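Local coordinates for protein peptidyl-prolyl cis-trans isomerase (Hirschia baltica, PDB 5EX2) that is a cyclophilin that probably catalyses the cis-trans isomerisation of peptide bonds preceding proline, at residues Q11-P14 and E15-R18; F243-R246 and M247-K251; F98-P102 and K103-L107; E177-F180 and L181-K184. All blocks are in the same frame, centred on the assembly; numbering follows the deposited sequence.

Overall arrangement
All four contacts are local turns or helix ends, each partly buried and none wholly core. Interactions 1 and 2 both involve helix 238-247: Asp13 and Trp17 lie against its Met239, while interaction 2 is its C-terminal end; the centres of interactions 1 and 2 are about 21 Å apart. Interactions 3 and 4 belong to the cyclophilin domain: interaction 3 starts on the edge strand 98-100 of the five-stranded sheet, and interaction 4 touches that sheet through Arg179 and Asp182. A carboxylate meets an amide in interaction 1, a methionine and an aromatic ring accompany a surface salt bridge in interaction 2, a buried arginine grips a carbonyl in interaction 3, and a charge network covers interaction 4.

Interaction 1: residues Q11-P14 and E15-R18; sequences QADP and ENWR
Asp13 and Asn16 are the ends of a type I beta turn with Pro14 and Glu15 at its corners, leading from helix 7-11 into strand 17-19. Asn16 N closes it onto Asp13 O at 3.0 Å, and Trp17 N adds a weak bond to the same oxygen. The two end side chains meet with their flat groups almost perpendicular, carboxylate and amide planes 81° apart. Asn16 ND2 approaches the syn side of Asp13 OD2 at 2.9 Å, somewhat out of the carboxylate plane, whereas Asp13 OD2 lies close to the amide plane. Asp13 gets there by swinging CG opposite its backbone N (chi1 -167°). At about a right angle to it, the bent Glu15 chain folds back beside the Pro14 ring, bringing Glu15 OE1 to 3.0 Å from Asp13 OD1; two acids this close may raise the proton affinity of one. Replacing Asp13 with alanine would probably cost Asn16 ND2 its carboxylate mate and the Trp17-bound water an acceptor. Asn16 OD1 takes the backbone NH of Met239, tying the amide to helix 238-247. That water sits in the plane of the indole, accepting from Trp17 NE1 at 2.9 Å and donating to Asp13 OD2.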
loop_
_atom_site.group_PDB
_atom_site.type_symbol
_atom_site.label_atom_id
_atom_site.label_comp_id
_atom_site.label_asym_id
_atom_site.label_seq_id
_atom_site.Cartn_x
_atom_site.Cartn_y
_atom_site.Cartn_z
ATOM N N GLN A 11 7.721 4.947 -20.313
ATOM C CA GLN A 11 7.858 6.398 -20.452
ATOM C C GLN A 11 7.173 6.967 -21.684
ATOM O O GLN A 11 6.720 8.113 -21.680
ATOM C CB GLN A 11 9.332 6.780 -20.490
ATOM C CG GLN A 11 9.995 6.624 -19.157
ATOM C CD GLN A 11 11.440 7.078 -19.165
ATOM O OE1 GLN A 11 12.123 6.994 -20.185
ATOM N NE2 GLN A 11 11.912 7.566 -18.025
ATOM N N ALA A 12 7.098 6.174 -22.740
ATOM C CA ALA A 12 6.495 6.630 -23.975
ATOM C C ALA A 12 4.975 6.613 -23.922
ATOM O O ALA A 12 4.331 7.076 -24.853
ATOM C CB ALA A 12 6.971 5.776 -25.130
ATOM N N ASP A 13 4.406 6.083 -22.844
ATOM C CA ASP A 13 2.985 5.735 -22.826
ATOM C C ASP A 13 2.252 6.184 -21.569
ATOM O O ASP A 13 1.802 5.371 -20.769
ATOM C CB ASP A 13 2.844 4.227 -23.011
ATOM C CG ASP A 13 1.422 3.795 -23.316
ATOM O OD1 ASP A 13 0.552 4.657 -23.571
ATOM O OD2 ASP A 13 1.179 2.575 -23.353
ATOM N N PRO A 14 2.115 7.498 -21.396
ATOM C CA PRO A 14 1.447 8.037 -20.212
ATOM C C PRO A 14 -0.036 7.678 -20.154
ATOM O O PRO A 14 -0.631 7.775 -19.095
ATOM C CB PRO A 14 1.649 9.548 -20.355
ATOM C CG PRO A 14 1.924 9.772 -21.802
ATOM C CD PRO A 14 2.637 8.559 -22.276
ATOM N N GLU A 15 -0.614 7.256 -21.272
ATOM C CA GLU A 15 -1.998 6.811 -21.279
ATOM C C GLU A 15 -2.172 5.546 -20.442
ATOM O O GLU A 15 -3.251 5.294 -19.893
ATOM C CB GLU A 15 -2.471 6.556 -22.714
ATOM C CG GLU A 15 -2.516 7.800 -23.606
ATOM C CD GLU A 15 -1.143 8.246 -24.145
ATOM O OE1 GLU A 15 -0.144 7.491 -24.037
ATOM O OE2 GLU A 15 -1.071 9.369 -24.694
ATOM N N ASN A 16 -1.096 4.763 -20.315
ATOM C CA ASN A 16 -1.177 3.494 -19.614
ATOM C C ASN A 16 -0.352 3.440 -18.350
ATOM O O ASN A 16 -0.489 2.497 -17.586
ATOM C CB ASN A 16 -0.775 2.368 -20.536
ATOM C CG ASN A 16 -1.871 2.029 -21.508
ATOM O OD1 ASN A 16 -2.958 1.641 -21.109
ATOM N ND2 ASN A 16 -1.600 2.190 -22.788
ATOM N N TRP A 17 0.495 4.436 -18.121
ATOM C CA TRP A 17 1.410 4.416 -16.982
ATOM C C TRP A 17 1.434 5.745 -16.246
ATOM O O TRP A 17 1.602 6.819 -16.833
ATOM C CB TRP A 17 2.818 4.047 -17.436
ATOM C CG TRP A 17 2.880 2.682 -17.992
ATOM C CD1 TRP A 17 2.797 2.331 -19.306
ATOM C CD2 TRP A 17 2.993 1.461 -17.254
ATOM N NE1 TRP A 17 2.874 0.969 -19.434
ATOM C CE2 TRP A 17 2.987 0.410 -18.185
ATOM C CE3 TRP A 17 3.103 1.156 -15.891
ATOM C CZ2 TRP A 17 3.095 -0.924 -17.805
ATOM C CZ3 TRP A 17 3.209 -0.172 -15.520
ATOM C CH2 TRP A 17 3.217 -1.190 -16.472
ATOM N N ARG A 18 1.285 5.639 -14.935
ATOM C CA ARG A 18 1.290 6.775 -14.024
ATOM C C ARG A 18 2.621 6.827 -13.295
ATOM O O ARG A 18 3.030 5.850 -12.672
ATOM C CB ARG A 18 0.135 6.642 -13.018
ATOM C CG ARG A 18 0.110 7.715 -11.937
ATOM C CD ARG A 18 -1.044 7.511 -10.945
ATOM N NE ARG A 18 -0.957 6.248 -10.216
ATOM C CZ ARG A 18 -0.164 6.051 -9.167
ATOM N NH1 ARG A 18 0.612 7.029 -8.721
ATOM N NH2 ARG A 18 -0.147 4.870 -8.572
HETATM O O HOH W 1 1.922 6.420 -26.221
HETATM O O HOH W 2 3.251 0.817 -22.349
#

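Interaction 2: residues F243-R246 and M247-K251; sequences FLDR and MGRDK
The last turn of helix 238-247 closes with Met247 N bonded to Phe243 O and Gly248 N to Leu244 O, both at 2.9 Å, before Gly248 leaves the helix with a phi of 122°. Any side chain at this phi and psi would collide with the carbonyl oxygen of Met247, so glycine suits the position. On one side of the helix Met247 CG stands over a face of the Phe243 ring, 4.0 Å from its centroid, a CH-pi contact. The bend at chi2 (-53°) takes Met247 SD off the ring axis, so that this Met-aromatic approach is oblique, and SD lies 4.0 Å from both Arg246 NE and Arg246 NH2. Past the helix, the chain makes a type I beta turn from Gly248 to Lys251, and this helix end and turn begin the loop that leads to strand 261-264. The turn sends Arg249 back along the helix. Its extended chain lays the guanidinium face on Leu244 CB, while its NE-H, nearly in plane, meets Asp245 OD1 at 2.7 Å in a salt bridge; NH2 adds a weak bond to that oxygen. Arg249 NH1 reaches on to Ile110 O, joining the turn to the region after strand 108-109. A water links Asp245 O to Arg249 N, and Lys251 NZ donates to Met247 O at 2.7 Å.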
loop_
_atom_site.group_PDB
_atom_site.type_symbol
_atom_site.label_atom_id
_atom_site.label_comp_id
_atom_site.label_asym_id
_atom_site.label_seq_id
_atom_site.Cartn_x
_atom_site.Cartn_y
_atom_site.Cartn_z
ATOM N N PHE A 243 -5.378 -6.598 -19.193
ATOM C CA PHE A 243 -4.933 -7.337 -18.018
ATOM C C PHE A 243 -6.111 -7.997 -17.305
ATOM O O PHE A 243 -6.075 -9.191 -17.016
ATOM C CB PHE A 243 -4.159 -6.377 -17.112
ATOM C CG PHE A 243 -3.874 -6.890 -15.728
ATOM C CD1 PHE A 243 -4.733 -6.576 -14.690
ATOM C CD2 PHE A 243 -2.721 -7.610 -15.449
ATOM C CE1 PHE A 243 -4.487 -7.017 -13.406
ATOM C CE2 PHE A 243 -2.463 -8.050 -14.152
ATOM C CZ PHE A 243 -3.348 -7.740 -13.137
ATOM N N LEU A 244 -7.183 -7.252 -17.072
ATOM C CA LEU A 244 -8.368 -7.821 -16.435
ATOM C C LEU A 244 -8.971 -8.917 -17.296
ATOM O O LEU A 244 -9.381 -9.957 -16.797
ATOM C CB LEU A 244 -9.416 -6.746 -16.180
ATOM C CG LEU A 244 -9.089 -5.703 -15.129
ATOM C CD1 LEU A 244 -10.171 -4.648 -15.093
ATOM C CD2 LEU A 244 -8.977 -6.346 -13.772
ATOM N N ASP A 245 -9.031 -8.683 -18.602
ATOM C CA ASP A 245 -9.536 -9.702 -19.512
ATOM C C ASP A 245 -8.767 -10.999 -19.362
ATOM O O ASP A 245 -9.346 -12.087 -19.317
ATOM C CB ASP A 245 -9.434 -9.274 -20.976
ATOM C CG ASP A 245 -10.396 -8.169 -21.359
ATOM O OD1 ASP A 245 -11.329 -7.832 -20.591
ATOM O OD2 ASP A 245 -10.224 -7.655 -22.485
ATOM N N ARG A 246 -7.447 -10.865 -19.346
ATOM C CA ARG A 246 -6.544 -11.997 -19.312
ATOM C C ARG A 246 -6.644 -12.720 -17.964
ATOM O O ARG A 246 -6.703 -13.948 -17.925
ATOM C CB ARG A 246 -5.130 -11.492 -19.615
ATOM C CG ARG A 246 -4.031 -12.515 -19.619
ATOM C CD ARG A 246 -2.703 -11.817 -19.855
ATOM N NE ARG A 246 -1.961 -11.606 -18.610
ATOM C CZ ARG A 246 -1.463 -10.442 -18.189
ATOM N NH1 ARG A 246 -1.610 -9.322 -18.896
ATOM N NH2 ARG A 246 -0.804 -10.405 -17.035
ATOM N N MET A 247 -6.702 -11.971 -16.866
ATOM C CA MET A 247 -6.677 -12.572 -15.533
ATOM C C MET A 247 -8.023 -13.094 -15.036
ATOM O O MET A 247 -8.065 -14.054 -14.268
ATOM C CB MET A 247 -6.147 -11.567 -14.524
ATOM C CG MET A 247 -4.730 -11.142 -14.816
ATOM S SD MET A 247 -3.575 -12.520 -15.010
ATOM C CE MET A 247 -3.754 -13.407 -13.466
ATOM N N GLY A 248 -9.118 -12.467 -15.456
ATOM C CA GLY A 248 -10.454 -12.929 -15.109
ATOM C C GLY A 248 -11.299 -11.902 -14.382
ATOM O O GLY A 248 -11.029 -11.543 -13.243
ATOM N N ARG A 249 -12.364 -11.453 -15.038
ATOM C CA ARG A 249 -13.184 -10.362 -14.512
ATOM C C ARG A 249 -14.272 -10.826 -13.546
ATOM O O ARG A 249 -15.092 -10.026 -13.096
ATOM C CB ARG A 249 -13.796 -9.598 -15.669
ATOM C CG ARG A 249 -12.773 -8.756 -16.380
ATOM C CD ARG A 249 -13.422 -8.094 -17.505
ATOM N NE ARG A 249 -12.525 -7.200 -18.211
ATOM C CZ ARG A 249 -12.405 -5.905 -17.950
ATOM N NH1 ARG A 249 -13.101 -5.336 -16.968
ATOM N NH2 ARG A 249 -11.589 -5.168 -18.677
ATOM N N ASP A 250 -14.262 -12.114 -13.223
ATOM C CA ASP A 250 -15.118 -12.649 -12.179
ATOM C C ASP A 250 -14.444 -12.554 -10.812
ATOM O O ASP A 250 -15.070 -12.790 -9.775
ATOM C CB ASP A 250 -15.472 -14.108 -12.488
ATOM C CG ASP A 250 -14.235 -15.001 -12.632
ATOM O OD1 ASP A 250 -13.211 -14.553 -13.205
ATOM O OD2 ASP A 250 -14.286 -16.158 -12.163
ATOM N N LYS A 251 -13.173 -12.167 -10.821
ATOM C CA LYS A 251 -12.383 -12.107 -9.597
ATOM C C LYS A 251 -12.604 -10.825 -8.818
ATOM O O LYS A 251 -12.768 -9.758 -9.388
ATOM C CB LYS A 251 -10.903 -12.253 -9.930
ATOM C CG LYS A 251 -10.542 -13.643 -10.408
ATOM C CD LYS A 251 -9.103 -13.701 -10.857
ATOM C CE LYS A 251 -8.724 -15.099 -11.313
ATOM N NZ LYS A 251 -7.355 -15.124 -11.892
HETATM O O HOH W 3 -12.115 -12.240 -17.947
#

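Interaction 3: residues F98-P102 and K103-L107; sequences FRRDP and KSIVL
Arg100, at the end of strand 98-100, folds back over the chain that follows and donates from NH1 to Ile105 O at 2.8 Å. The carbonyl oxygen lies in the guanidinium plane, with the donor almost straight out from C=O. The side chain leaves CB pointing away from its own N (chi1 -176°) and bends at chi3; Arg100 CD lies 3.8 Å from Ile105 CG2. Leu107 CG covers one guanidinium face, off its centre. The arginine's other polar atoms are taken too: NH2 makes a salt bridge with Asp134 and a bond with Thr131, and NE bonds Ser147. Asp101 comes next and turns the chain. Its O accepts from both Ser104 N and Ile105 N at 2.9 Å, the latter nearly along the carbonyl direction and the former from well above the carbonyl plane. Asp101 OD1 takes Lys103 N at 3.0 Å, also from above the carboxylate plane. Pro102 and Lys103 are the corners of the type I beta turn from Asp101 to Ser104, the proline packing against Asp134 and Ala137. Side-chain and main-chain oxygens of one aspartate gripping the following NH groups make an Asx motif, with the side chain of Pro102 about 8 Å from that of Glu135, a magnesium ligand.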
loop_
_atom_site.group_PDB
_atom_site.type_symbol
_atom_site.label_atom_id
_atom_site.label_comp_id
_atom_site.label_asym_id
_atom_site.label_seq_id
_atom_site.Cartn_x
_atom_site.Cartn_y
_atom_site.Cartn_z
ATOM N N PHE A 98 -12.243 6.275 4.293
ATOM C CA PHE A 98 -12.214 7.656 3.863
ATOM C C PHE A 98 -13.521 7.979 3.164
ATOM O O PHE A 98 -14.221 7.090 2.686
ATOM C CB PHE A 98 -10.996 7.951 2.971
ATOM C CG PHE A 98 -10.971 7.239 1.648
ATOM C CD1 PHE A 98 -10.654 5.896 1.565
ATOM C CD2 PHE A 98 -11.188 7.943 0.473
ATOM C CE1 PHE A 98 -10.592 5.258 0.337
ATOM C CE2 PHE A 98 -11.131 7.308 -0.749
ATOM C CZ PHE A 98 -10.833 5.966 -0.819
ATOM N N ARG A 99 -13.854 9.265 3.159
ATOM C CA ARG A 99 -15.044 9.781 2.495
ATOM C C ARG A 99 -14.675 10.099 1.061
ATOM O O ARG A 99 -13.913 11.039 0.814
ATOM C CB ARG A 99 -15.555 11.038 3.184
ATOM C CG ARG A 99 -15.854 10.881 4.660
ATOM C CD ARG A 99 -16.975 9.922 4.893
ATOM N NE ARG A 99 -18.195 10.371 4.235
ATOM C CZ ARG A 99 -19.293 9.634 4.133
ATOM N NH1 ARG A 99 -19.294 8.420 4.660
ATOM N NH2 ARG A 99 -20.371 10.104 3.498
ATOM N N ARG A 100 -15.185 9.306 0.130
ATOM C CA ARG A 100 -14.836 9.425 -1.272
ATOM C C ARG A 100 -15.934 10.118 -2.078
ATOM O O ARG A 100 -17.108 9.754 -1.974
ATOM C CB ARG A 100 -14.557 8.036 -1.812
ATOM C CG ARG A 100 -14.081 8.016 -3.246
ATOM C CD ARG A 100 -13.811 6.600 -3.757
ATOM N NE ARG A 100 -15.014 5.783 -3.732
ATOM C CZ ARG A 100 -15.891 5.695 -4.721
ATOM N NH1 ARG A 100 -15.702 6.352 -5.863
ATOM N NH2 ARG A 100 -16.972 4.952 -4.567
ATOM N N ASP A 101 -15.545 11.104 -2.876
ATOM C CA ASP A 101 -16.443 11.752 -3.817
ATOM C C ASP A 101 -16.447 10.941 -5.115
ATOM O O ASP A 101 -15.467 10.959 -5.847
ATOM C CB ASP A 101 -15.986 13.188 -4.075
ATOM C CG ASP A 101 -16.869 13.933 -5.060
ATOM O OD1 ASP A 101 -17.800 13.331 -5.633
ATOM O OD2 ASP A 101 -16.597 15.136 -5.288
ATOM N N PRO A 102 -17.543 10.231 -5.410
ATOM C CA PRO A 102 -17.564 9.359 -6.590
ATOM C C PRO A 102 -17.501 10.100 -7.916
ATOM O O PRO A 102 -17.362 9.446 -8.945
ATOM C CB PRO A 102 -18.910 8.644 -6.484
ATOM C CG PRO A 102 -19.418 8.912 -5.149
ATOM C CD PRO A 102 -18.822 10.181 -4.688
ATOM N N LYS A 103 -17.666 11.417 -7.888
ATOM C CA LYS A 103 -17.577 12.244 -9.101
ATOM C C LYS A 103 -16.127 12.651 -9.366
ATOM O O LYS A 103 -15.803 13.166 -10.442
ATOM C CB LYS A 103 -18.421 13.510 -8.974
ATOM C CG LYS A 103 -19.899 13.295 -8.675
ATOM C CD LYS A 103 -20.619 12.582 -9.800
ATOM C CE LYS A 103 -22.131 12.639 -9.601
ATOM N NZ LYS A 103 -22.824 11.481 -10.221
ATOM N N SER A 104 -15.275 12.462 -8.363
ATOM C CA SER A 104 -13.895 12.914 -8.412
ATOM C C SER A 104 -12.918 11.749 -8.437
ATOM O O SER A 104 -12.116 11.621 -9.370
ATOM C CB SER A 104 -13.630 13.815 -7.210
ATOM O OG SER A 104 -12.299 14.258 -7.161
ATOM N N ILE A 105 -13.022 10.878 -7.435
ATOM C CA ILE A 105 -12.195 9.681 -7.351
ATOM C C ILE A 105 -13.041 8.525 -7.842
ATOM O O ILE A 105 -13.908 8.019 -7.129
ATOM C CB ILE A 105 -11.681 9.445 -5.928
ATOM C CG1 ILE A 105 -10.679 10.544 -5.573
ATOM C CG2 ILE A 105 -11.005 8.081 -5.803
ATOM C CD1 ILE A 105 -10.100 10.440 -4.166
ATOM N N VAL A 106 -12.824 8.156 -9.093
ATOM C CA VAL A 106 -13.622 7.156 -9.780
ATOM C C VAL A 106 -12.896 5.830 -9.784
ATOM O O VAL A 106 -11.735 5.741 -10.171
ATOM C CB VAL A 106 -13.919 7.583 -11.228
ATOM C CG1 VAL A 106 -14.742 6.528 -11.959
ATOM C CG2 VAL A 106 -14.635 8.930 -11.244
ATOM N N LEU A 107 -13.575 4.802 -9.314
ATOM C CA LEU A 107 -13.012 3.472 -9.306
ATOM C C LEU A 107 -13.178 2.804 -10.639
ATOM O O LEU A 107 -14.217 2.914 -11.278
ATOM C CB LEU A 107 -13.667 2.614 -8.240
ATOM C CG LEU A 107 -13.722 3.211 -6.839
ATOM C CD1 LEU A 107 -14.232 2.164 -5.863
ATOM C CD2 LEU A 107 -12.373 3.697 -6.419
#

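Interaction 4: residues E177-F180 and L181-K184; sequences ESRF and LDRK
Leu181 fills the tight side of this short 3-10 turn. Its N bonds Ser178 O at 3.1 Å and its CD1 rests on Ser178 CB, while Phe172 and Met174 receive the side chain. Phe180 runs alongside, pointing the same way, its CD2 3.8 Å from Leu181 CD2. That ring takes the crowded position between backbone N and carbonyl carbon (chi1 47°), which swings one face over the backbone of Ser178; the ring of Phe72 also meets it. Asp182 N repeats the turn by bonding Arg179 O at 3.0 Å. All this lies in the loop joining strands 171-174 and 187-191 of the eight-stranded cyclophilin barrel. Across the turn Glu177, Arg179 and Asp182 form a salt-bridge network. Arg179, bent twice along its chain, offers two edges of one guanidinium: NE-H goes to Asp182 OD2 at 2.8 Å on the syn side, and NH1 to Glu177 OE2 at 3.0 Å on the anti side, each oxygen lying almost in the guanidinium plane. Asp252 and Glu130 also pair with this arginine, and His151 N holds Asp182 OD1. A leucine in place of Arg179 would probably leave Glu177 and Asp182 without a shared positive partner, with Asp182 still held through OD1. The other flank is looser: a water donates to Arg179 O and Asp182 O, and the exposed Lys184 merely lays its CD 3.6 Å from Phe180 O.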
loop_
_atom_site.group_PDB
_atom_site.type_symbol
_atom_site.label_atom_id
_atom_site.label_comp_id
_atom_site.label_asym_id
_atom_site.label_seq_id
_atom_site.Cartn_x
_atom_site.Cartn_y
_atom_site.Cartn_z
ATOM N N GLU A 177 -4.402 -11.990 1.363
ATOM C CA GLU A 177 -5.678 -11.323 1.557
ATOM C C GLU A 177 -6.206 -11.564 2.960
ATOM O O GLU A 177 -6.336 -12.704 3.399
ATOM C CB GLU A 177 -6.689 -11.813 0.524
ATOM C CG GLU A 177 -8.124 -11.292 0.750
ATOM C CD GLU A 177 -9.130 -11.850 -0.245
ATOM O OE1 GLU A 177 -8.807 -12.855 -0.910
ATOM O OE2 GLU A 177 -10.251 -11.294 -0.358
ATOM N N SER A 178 -6.529 -10.471 3.644
ATOM C CA SER A 178 -6.972 -10.537 5.036
ATOM C C SER A 178 -8.129 -9.581 5.297
ATOM O O SER A 178 -7.950 -8.540 5.930
ATOM C CB SER A 178 -5.807 -10.220 5.960
ATOM O OG SER A 178 -4.742 -11.128 5.738
ATOM N N ARG A 179 -9.308 -9.927 4.799
ATOM C CA ARG A 179 -10.409 -8.972 4.745
ATOM C C ARG A 179 -11.014 -8.710 6.108
ATOM O O ARG A 179 -11.736 -7.727 6.280
ATOM C CB ARG A 179 -11.489 -9.444 3.768
ATOM C CG ARG A 179 -10.966 -9.727 2.371
ATOM C CD ARG A 179 -10.293 -8.509 1.714
ATOM N NE ARG A 179 -11.285 -7.545 1.255
ATOM C CZ ARG A 179 -11.989 -7.678 0.138
ATOM N NH1 ARG A 179 -11.803 -8.732 -0.648
ATOM N NH2 ARG A 179 -12.879 -6.754 -0.205
ATOM N N PHE A 180 -10.704 -9.572 7.076
ATOM C CA PHE A 180 -11.143 -9.359 8.457
ATOM C C PHE A 180 -10.477 -8.131 9.081
ATOM O O PHE A 180 -10.930 -7.653 10.111
ATOM C CB PHE A 180 -10.860 -10.605 9.306
ATOM C CG PHE A 180 -9.479 -11.146 9.125
ATOM C CD1 PHE A 180 -9.208 -12.085 8.140
ATOM C CD2 PHE A 180 -8.448 -10.704 9.923
ATOM C CE1 PHE A 180 -7.927 -12.571 7.965
ATOM C CE2 PHE A 180 -7.171 -11.186 9.759
ATOM C CZ PHE A 180 -6.912 -12.123 8.765
ATOM N N LEU A 181 -9.432 -7.595 8.441
ATOM C CA LEU A 181 -8.825 -6.342 8.896
ATOM C C LEU A 181 -9.530 -5.110 8.377
ATOM O O LEU A 181 -9.336 -4.007 8.905
ATOM C CB LEU A 181 -7.374 -6.256 8.456
ATOM C CG LEU A 181 -6.448 -7.360 8.940
ATOM C CD1 LEU A 181 -5.056 -7.076 8.408
ATOM C CD2 LEU A 181 -6.436 -7.474 10.452
ATOM N N ASP A 182 -10.327 -5.286 7.326
ATOM C CA ASP A 182 -10.897 -4.145 6.623
ATOM C C ASP A 182 -11.818 -3.332 7.533
ATOM O O ASP A 182 -12.600 -3.886 8.313
ATOM C CB ASP A 182 -11.676 -4.604 5.390
ATOM C CG ASP A 182 -10.806 -5.263 4.336
ATOM O OD1 ASP A 182 -9.576 -5.316 4.496
ATOM O OD2 ASP A 182 -11.396 -5.700 3.315
ATOM N N ARG A 183 -11.672 -2.014 7.426
ATOM C CA ARG A 183 -12.417 -1.028 8.202
ATOM C C ARG A 183 -12.033 -1.039 9.679
ATOM O O ARG A 183 -12.642 -0.327 10.471
ATOM C CB ARG A 183 -13.922 -1.227 8.039
ATOM C CG ARG A 183 -14.372 -1.209 6.587
ATOM C CD ARG A 183 -15.883 -1.337 6.447
ATOM N NE ARG A 183 -16.557 -0.176 7.013
ATOM C CZ ARG A 183 -17.201 -0.145 8.178
ATOM N NH1 ARG A 183 -17.294 -1.227 8.949
ATOM N NH2 ARG A 183 -17.756 0.990 8.569
ATOM N N LYS A 184 -10.965 -1.771 10.017
ATOM C CA LYS A 184 -10.502 -1.859 11.397
ATOM C C LYS A 184 -9.041 -1.470 11.565
ATOM O O LYS A 184 -8.598 -1.276 12.688
ATOM C CB LYS A 184 -10.709 -3.278 11.926
ATOM C CG LYS A 184 -12.165 -3.672 12.001
ATOM C CD LYS A 184 -12.351 -5.145 12.321
ATOM C CE LYS A 184 -13.825 -5.465 12.510
ATOM N NZ LYS A 184 -14.071 -6.918 12.723
HETATM O O HOH W 4 -13.684 -6.385 7.913
#